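Long-range contact in phosphoribosyl-glycinamide (GAR) synthetase (Cryptococcus neoformans var. grubii serotype A, PDB 7LVO), which catalyses, as the GAR synthetase half of a bifunctional purine-biosynthesis enzyme, the ATP-dependent joining of 5-phosphoribosylamine and glycine: residues G376-Y388 / I449-I463. Residues are numbered along the deposited sequence; the frame is centred on the assembly and turned at random.
Sequences GYAVSVVLASEGY and ISQISFQGQTFRRDI
Leu383 lies alongside Phe459, its CD1 packed 3.6 Å from Phe459 CB. The contact sits in the C domain of GAR synthetase, where 449-463 returns along the end of strand 377-384, a central strand of an antiparallel sheet. A single antiparallel bridge joins them at the hydrogen-bonded pair Ala384 and Thr458. Ala384 N reaches Thr458 O at 2.7 Å, nearly straight (172°) and in the carbonyl plane. Thr458 N returns a more bent bond to Ala384 O. Toward Val381 and Ile463 the backbones draw apart, and a water accepts from Arg460 N and donates to Val382 O.

Leu383 makes most of the apolar contact. Its CD2 meets Ile452 CG2 at 3.9 Å and Phe454 CE2. Ile449 CG2 sits over one face of the Phe459 ring, offset toward its rim. Val379 and Val381 pack on Ile463 further along, and helix 438-449 also covers Val379. Within 449-463, Arg460 forms a side-on salt bridge to Asp462 through NE and NH2, while its NH1 bonds to Arg263 O. At the turn 454-457, Gln457 CB rests 3.4 Å above the centre of the Phe454 ring, whose edge meets Ala384 O near the ring plane.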
loop_
_atom_site.group_PDB
_atom_site.type_symbol
_atom_site.label_atom_id
_atom_site.label_comp_id
_atom_site.label_asym_id
_atom_site.label_seq_id
_atom_site.Cartn_x
_atom_site.Cartn_y
_atom_site.Cartn_z
ATOM N N GLY A 376 1.591 17.799 13.738
ATOM C CA GLY A 376 2.697 17.943 12.822
ATOM C C GLY A 376 2.538 17.105 11.568
ATOM O O GLY A 376 1.452 16.647 11.213
ATOM N N TYR A 377 3.666 16.890 10.895
ATOM C CA TYR A 377 3.695 16.216 9.606
ATOM C C TYR A 377 4.752 15.126 9.620
ATOM O O TYR A 377 5.614 15.084 10.495
ATOM C CB TYR A 377 3.984 17.210 8.462
ATOM C CG TYR A 377 2.978 18.337 8.361
ATOM C CD1 TYR A 377 3.046 19.431 9.210
ATOM C CD2 TYR A 377 1.962 18.302 7.416
ATOM C CE1 TYR A 377 2.125 20.463 9.118
ATOM C CE2 TYR A 377 1.039 19.319 7.319
ATOM C CZ TYR A 377 1.124 20.399 8.172
ATOM O OH TYR A 377 0.205 21.420 8.080
ATOM N N ALA A 378 4.669 14.237 8.632
ATOM C CA ALA A 378 5.629 13.152 8.465
ATOM C C ALA A 378 5.948 13.007 6.985
ATOM O O ALA A 378 5.086 13.219 6.124
ATOM C CB ALA A 378 5.083 11.825 9.025
ATOM N N VAL A 379 7.193 12.631 6.696
ATOM C CA VAL A 379 7.681 12.523 5.330
ATOM C C VAL A 379 8.534 11.269 5.203
ATOM O O VAL A 379 9.236 10.879 6.136
ATOM C CB VAL A 379 8.507 13.763 4.915
ATOM C CG1 VAL A 379 8.974 13.631 3.472
ATOM C CG2 VAL A 379 7.704 15.040 5.118
ATOM N N SER A 380 8.469 10.639 4.030
ATOM C CA SER A 380 9.303 9.493 3.698
ATOM C C SER A 380 9.932 9.739 2.337
ATOM O O SER A 380 9.228 10.080 1.384
ATOM C CB SER A 380 8.496 8.190 3.681
ATOM O OG SER A 380 7.465 8.223 2.708
ATOM N N VAL A 381 11.247 9.560 2.245
ATOM C CA VAL A 381 11.994 9.797 1.012
ATOM C C VAL A 381 12.727 8.512 0.651
ATOM O O VAL A 381 13.530 8.005 1.443
ATOM C CB VAL A 381 12.977 10.964 1.153
ATOM C CG1 VAL A 381 13.780 11.126 -0.139
ATOM C CG2 VAL A 381 12.238 12.255 1.486
ATOM N N VAL A 382 12.462 7.998 -0.545
ATOM C CA VAL A 382 12.952 6.695 -0.970
ATOM C C VAL A 382 14.308 6.850 -1.644
ATOM O O VAL A 382 14.519 7.755 -2.461
ATOM C CB VAL A 382 11.939 6.012 -1.914
ATOM C CG1 VAL A 382 12.545 4.751 -2.523
ATOM C CG2 VAL A 382 10.648 5.680 -1.172
ATOM N N LEU A 383 15.229 5.959 -1.295
ATOM C CA LEU A 383 16.489 5.788 -2.005
ATOM C C LEU A 383 16.394 4.520 -2.846
ATOM O O LEU A 383 16.121 3.438 -2.313
ATOM C CB LEU A 383 17.656 5.707 -1.030
ATOM C CG LEU A 383 18.463 6.992 -0.833
ATOM C CD1 LEU A 383 17.590 8.129 -0.345
ATOM C CD2 LEU A 383 19.610 6.748 0.143
ATOM N N ALA A 384 16.604 4.655 -4.152
ATOM C CA ALA A 384 16.437 3.554 -5.087
ATOM C C ALA A 384 17.775 3.194 -5.729
ATOM O O ALA A 384 18.769 3.908 -5.598
ATOM C CB ALA A 384 15.404 3.905 -6.166
ATOM N N SER A 385 17.774 2.072 -6.439
ATOM C CA SER A 385 18.961 1.570 -7.114
ATOM C C SER A 385 19.100 2.184 -8.501
ATOM O O SER A 385 18.116 2.547 -9.146
ATOM C CB SER A 385 18.904 0.043 -7.232
ATOM O OG SER A 385 18.872 -0.579 -5.955
ATOM N N GLU A 386 20.349 2.283 -8.961
ATOM C CA GLU A 386 20.636 2.835 -10.278
ATOM C C GLU A 386 19.857 2.090 -11.354
ATOM O O GLU A 386 19.996 0.872 -11.502
ATOM C CB GLU A 386 22.137 2.755 -10.553
ATOM C CG GLU A 386 22.563 3.325 -11.891
ATOM C CD GLU A 386 24.067 3.233 -12.112
ATOM O OE1 GLU A 386 24.787 2.850 -11.165
ATOM O OE2 GLU A 386 24.523 3.544 -13.230
ATOM N N GLY A 387 19.040 2.827 -12.112
ATOM C CA GLY A 387 18.268 2.286 -13.214
ATOM C C GLY A 387 16.786 2.166 -12.925
ATOM O O GLY A 387 15.974 2.259 -13.856
ATOM N N TYR A 388 16.419 1.947 -11.666
ATOM C CA TYR A 388 15.012 1.852 -11.293
ATOM C C TYR A 388 14.255 3.077 -11.806
ATOM O O TYR A 388 14.774 4.197 -11.736
ATOM C CB TYR A 388 14.896 1.740 -9.768
ATOM C CG TYR A 388 13.486 1.635 -9.242
ATOM C CD1 TYR A 388 12.843 0.410 -9.164
ATOM C CD2 TYR A 388 12.801 2.762 -8.812
ATOM C CE1 TYR A 388 11.550 0.311 -8.683
ATOM C CE2 TYR A 388 11.514 2.670 -8.325
ATOM C CZ TYR A 388 10.890 1.446 -8.266
ATOM O OH TYR A 388 9.602 1.355 -7.775
ATOM N N ILE A 449 19.684 11.579 4.845
ATOM C CA ILE A 449 20.184 11.034 3.588
ATOM C C ILE A 449 21.703 11.113 3.541
ATOM O O ILE A 449 22.368 10.226 2.994
ATOM C CB ILE A 449 19.550 11.776 2.396
ATOM C CG1 ILE A 449 18.026 11.685 2.445
ATOM C CG2 ILE A 449 20.088 11.227 1.082
ATOM C CD1 ILE A 449 17.459 10.366 1.969
ATOM N N SER A 450 22.279 12.175 4.115
ATOM C CA SER A 450 23.720 12.370 4.055
ATOM C C SER A 450 24.491 11.282 4.788
ATOM O O SER A 450 25.704 11.152 4.578
ATOM C CB SER A 450 24.082 13.734 4.642
ATOM O OG SER A 450 23.305 14.766 4.053
ATOM N N GLN A 451 23.825 10.506 5.637
ATOM C CA GLN A 451 24.461 9.443 6.400
ATOM C C GLN A 451 24.264 8.072 5.762
ATOM O O GLN A 451 24.548 7.054 6.402
ATOM C CB GLN A 451 23.918 9.431 7.829
ATOM C CG GLN A 451 23.977 10.786 8.525
ATOM C CD GLN A 451 25.380 11.334 8.614
ATOM O OE1 GLN A 451 26.357 10.603 8.460
ATOM N NE2 GLN A 451 25.491 12.638 8.862
ATOM N N ILE A 452 23.770 8.022 4.529
ATOM C CA ILE A 452 23.549 6.772 3.811
ATOM C C ILE A 452 24.216 6.897 2.449
ATOM O O ILE A 452 24.083 7.927 1.777
ATOM C CB ILE A 452 22.048 6.450 3.654
ATOM C CG1 ILE A 452 21.362 6.435 5.016
ATOM C CG2 ILE A 452 21.860 5.110 2.940
ATOM C CD1 ILE A 452 19.859 6.286 4.950
ATOM N N SER A 453 24.929 5.851 2.038
ATOM C CA SER A 453 25.642 5.883 0.770
ATOM C C SER A 453 25.783 4.474 0.218
ATOM O O SER A 453 26.213 3.563 0.931
ATOM C CB SER A 453 27.025 6.528 0.941
ATOM O OG SER A 453 27.711 6.602 -0.296
ATOM N N PHE A 454 25.416 4.303 -1.050
ATOM C CA PHE A 454 25.708 3.080 -1.784
ATOM C C PHE A 454 25.805 3.429 -3.264
ATOM O O PHE A 454 25.140 4.354 -3.745
ATOM C CB PHE A 454 24.663 1.986 -1.536
ATOM C CG PHE A 454 23.261 2.376 -1.889
ATOM C CD1 PHE A 454 22.767 2.152 -3.163
ATOM C CD2 PHE A 454 22.429 2.951 -0.943
ATOM C CE1 PHE A 454 21.470 2.503 -3.491
ATOM C CE2 PHE A 454 21.132 3.306 -1.265
ATOM C CZ PHE A 454 20.647 3.081 -2.534
ATOM N N GLN A 455 26.645 2.680 -3.978
ATOM C CA GLN A 455 26.931 2.974 -5.374
ATOM C C GLN A 455 25.645 3.060 -6.182
ATOM O O GLN A 455 24.813 2.149 -6.156
ATOM C CB GLN A 455 27.854 1.899 -5.953
ATOM C CG GLN A 455 28.324 2.174 -7.374
ATOM C CD GLN A 455 29.223 3.393 -7.466
ATOM O OE1 GLN A 455 30.006 3.675 -6.557
ATOM N NE2 GLN A 455 29.108 4.128 -8.563
ATOM N N GLY A 456 25.488 4.167 -6.900
ATOM C CA GLY A 456 24.335 4.363 -7.755
ATOM C C GLY A 456 23.064 4.771 -7.050
ATOM O O GLY A 456 21.989 4.720 -7.665
ATOM N N GLN A 457 23.139 5.165 -5.784
ATOM C CA GLN A 457 21.929 5.538 -5.061
ATOM C C GLN A 457 21.241 6.703 -5.762
ATOM O O GLN A 457 21.892 7.645 -6.220
ATOM C CB GLN A 457 22.258 5.906 -3.617
ATOM C CG GLN A 457 23.132 7.141 -3.455
ATOM C CD GLN A 457 23.429 7.449 -1.999
ATOM O OE1 GLN A 457 22.964 6.748 -1.099
ATOM N NE2 GLN A 457 24.209 8.497 -1.759
ATOM N N THR A 458 19.914 6.631 -5.838
ATOM C CA THR A 458 19.104 7.641 -6.501
ATOM C C THR A 458 17.921 8.008 -5.615
ATOM O O THR A 458 17.380 7.169 -4.898
ATOM C CB THR A 458 18.587 7.145 -7.860
ATOM O OG1 THR A 458 19.660 6.520 -8.578
ATOM C CG2 THR A 458 18.031 8.306 -8.672
ATOM N N PHE A 459 17.523 9.275 -5.675
ATOM C CA PHE A 459 16.374 9.750 -4.910
ATOM C C PHE A 459 15.978 11.118 -5.442
ATOM O O PHE A 459 16.792 11.830 -6.034
ATOM C CB PHE A 459 16.688 9.816 -3.409
ATOM C CG PHE A 459 17.797 10.764 -3.054
ATOM C CD1 PHE A 459 19.115 10.329 -3.024
ATOM C CD2 PHE A 459 17.529 12.088 -2.747
ATOM C CE1 PHE A 459 20.134 11.192 -2.702
ATOM C CE2 PHE A 459 18.554 12.964 -2.434
ATOM C CZ PHE A 459 19.856 12.516 -2.403
ATOM N N ARG A 460 14.714 11.471 -5.228
ATOM C CA ARG A 460 14.197 12.784 -5.595
ATOM C C ARG A 460 14.439 13.769 -4.456
ATOM O O ARG A 460 14.190 13.457 -3.291
ATOM C CB ARG A 460 12.705 12.704 -5.918
ATOM C CG ARG A 460 12.389 12.007 -7.232
ATOM C CD ARG A 460 10.887 11.927 -7.486
ATOM N NE ARG A 460 10.242 13.238 -7.448
ATOM C CZ ARG A 460 8.989 13.469 -7.824
ATOM N NH1 ARG A 460 8.220 12.505 -8.300
ATOM N NH2 ARG A 460 8.497 14.699 -7.719
ATOM N N ARG A 461 14.926 14.960 -4.799
ATOM C CA ARG A 461 15.180 15.997 -3.809
ATOM C C ARG A 461 13.970 16.885 -3.551
ATOM O O ARG A 461 14.029 17.742 -2.662
ATOM C CB ARG A 461 16.360 16.863 -4.254
ATOM C CG ARG A 461 17.660 16.094 -4.446
ATOM C CD ARG A 461 18.743 16.996 -5.026
ATOM N NE ARG A 461 18.386 17.483 -6.354
ATOM C CZ ARG A 461 19.091 18.373 -7.040
ATOM N NH1 ARG A 461 20.200 18.903 -6.550
ATOM N NH2 ARG A 461 18.669 18.742 -8.246
ATOM N N ASP A 462 12.878 16.700 -4.293
ATOM C CA ASP A 462 11.726 17.592 -4.223
ATOM C C ASP A 462 10.503 16.916 -3.606
ATOM O O ASP A 462 9.367 17.297 -3.895
ATOM C CB ASP A 462 11.382 18.115 -5.618
ATOM C CG ASP A 462 10.973 17.006 -6.568
ATOM O OD1 ASP A 462 11.401 15.848 -6.348
ATOM O OD2 ASP A 462 10.227 17.284 -7.527
ATOM N N ILE A 463 10.716 15.910 -2.754
ATOM C CA ILE A 463 9.592 15.273 -2.081
ATOM C C ILE A 463 8.852 16.311 -1.251
ATOM O O ILE A 463 9.454 17.023 -0.436
ATOM C CB ILE A 463 10.075 14.103 -1.213
ATOM C CG1 ILE A 463 10.733 13.038 -2.084
ATOM C CG2 ILE A 463 8.906 13.516 -0.417
ATOM C CD1 ILE A 463 9.811 12.379 -3.096
HETATM O O HOH W 1 12.986 9.820 -3.559
HETATM O O HOH W 2 22.190 1.071 -7.013
#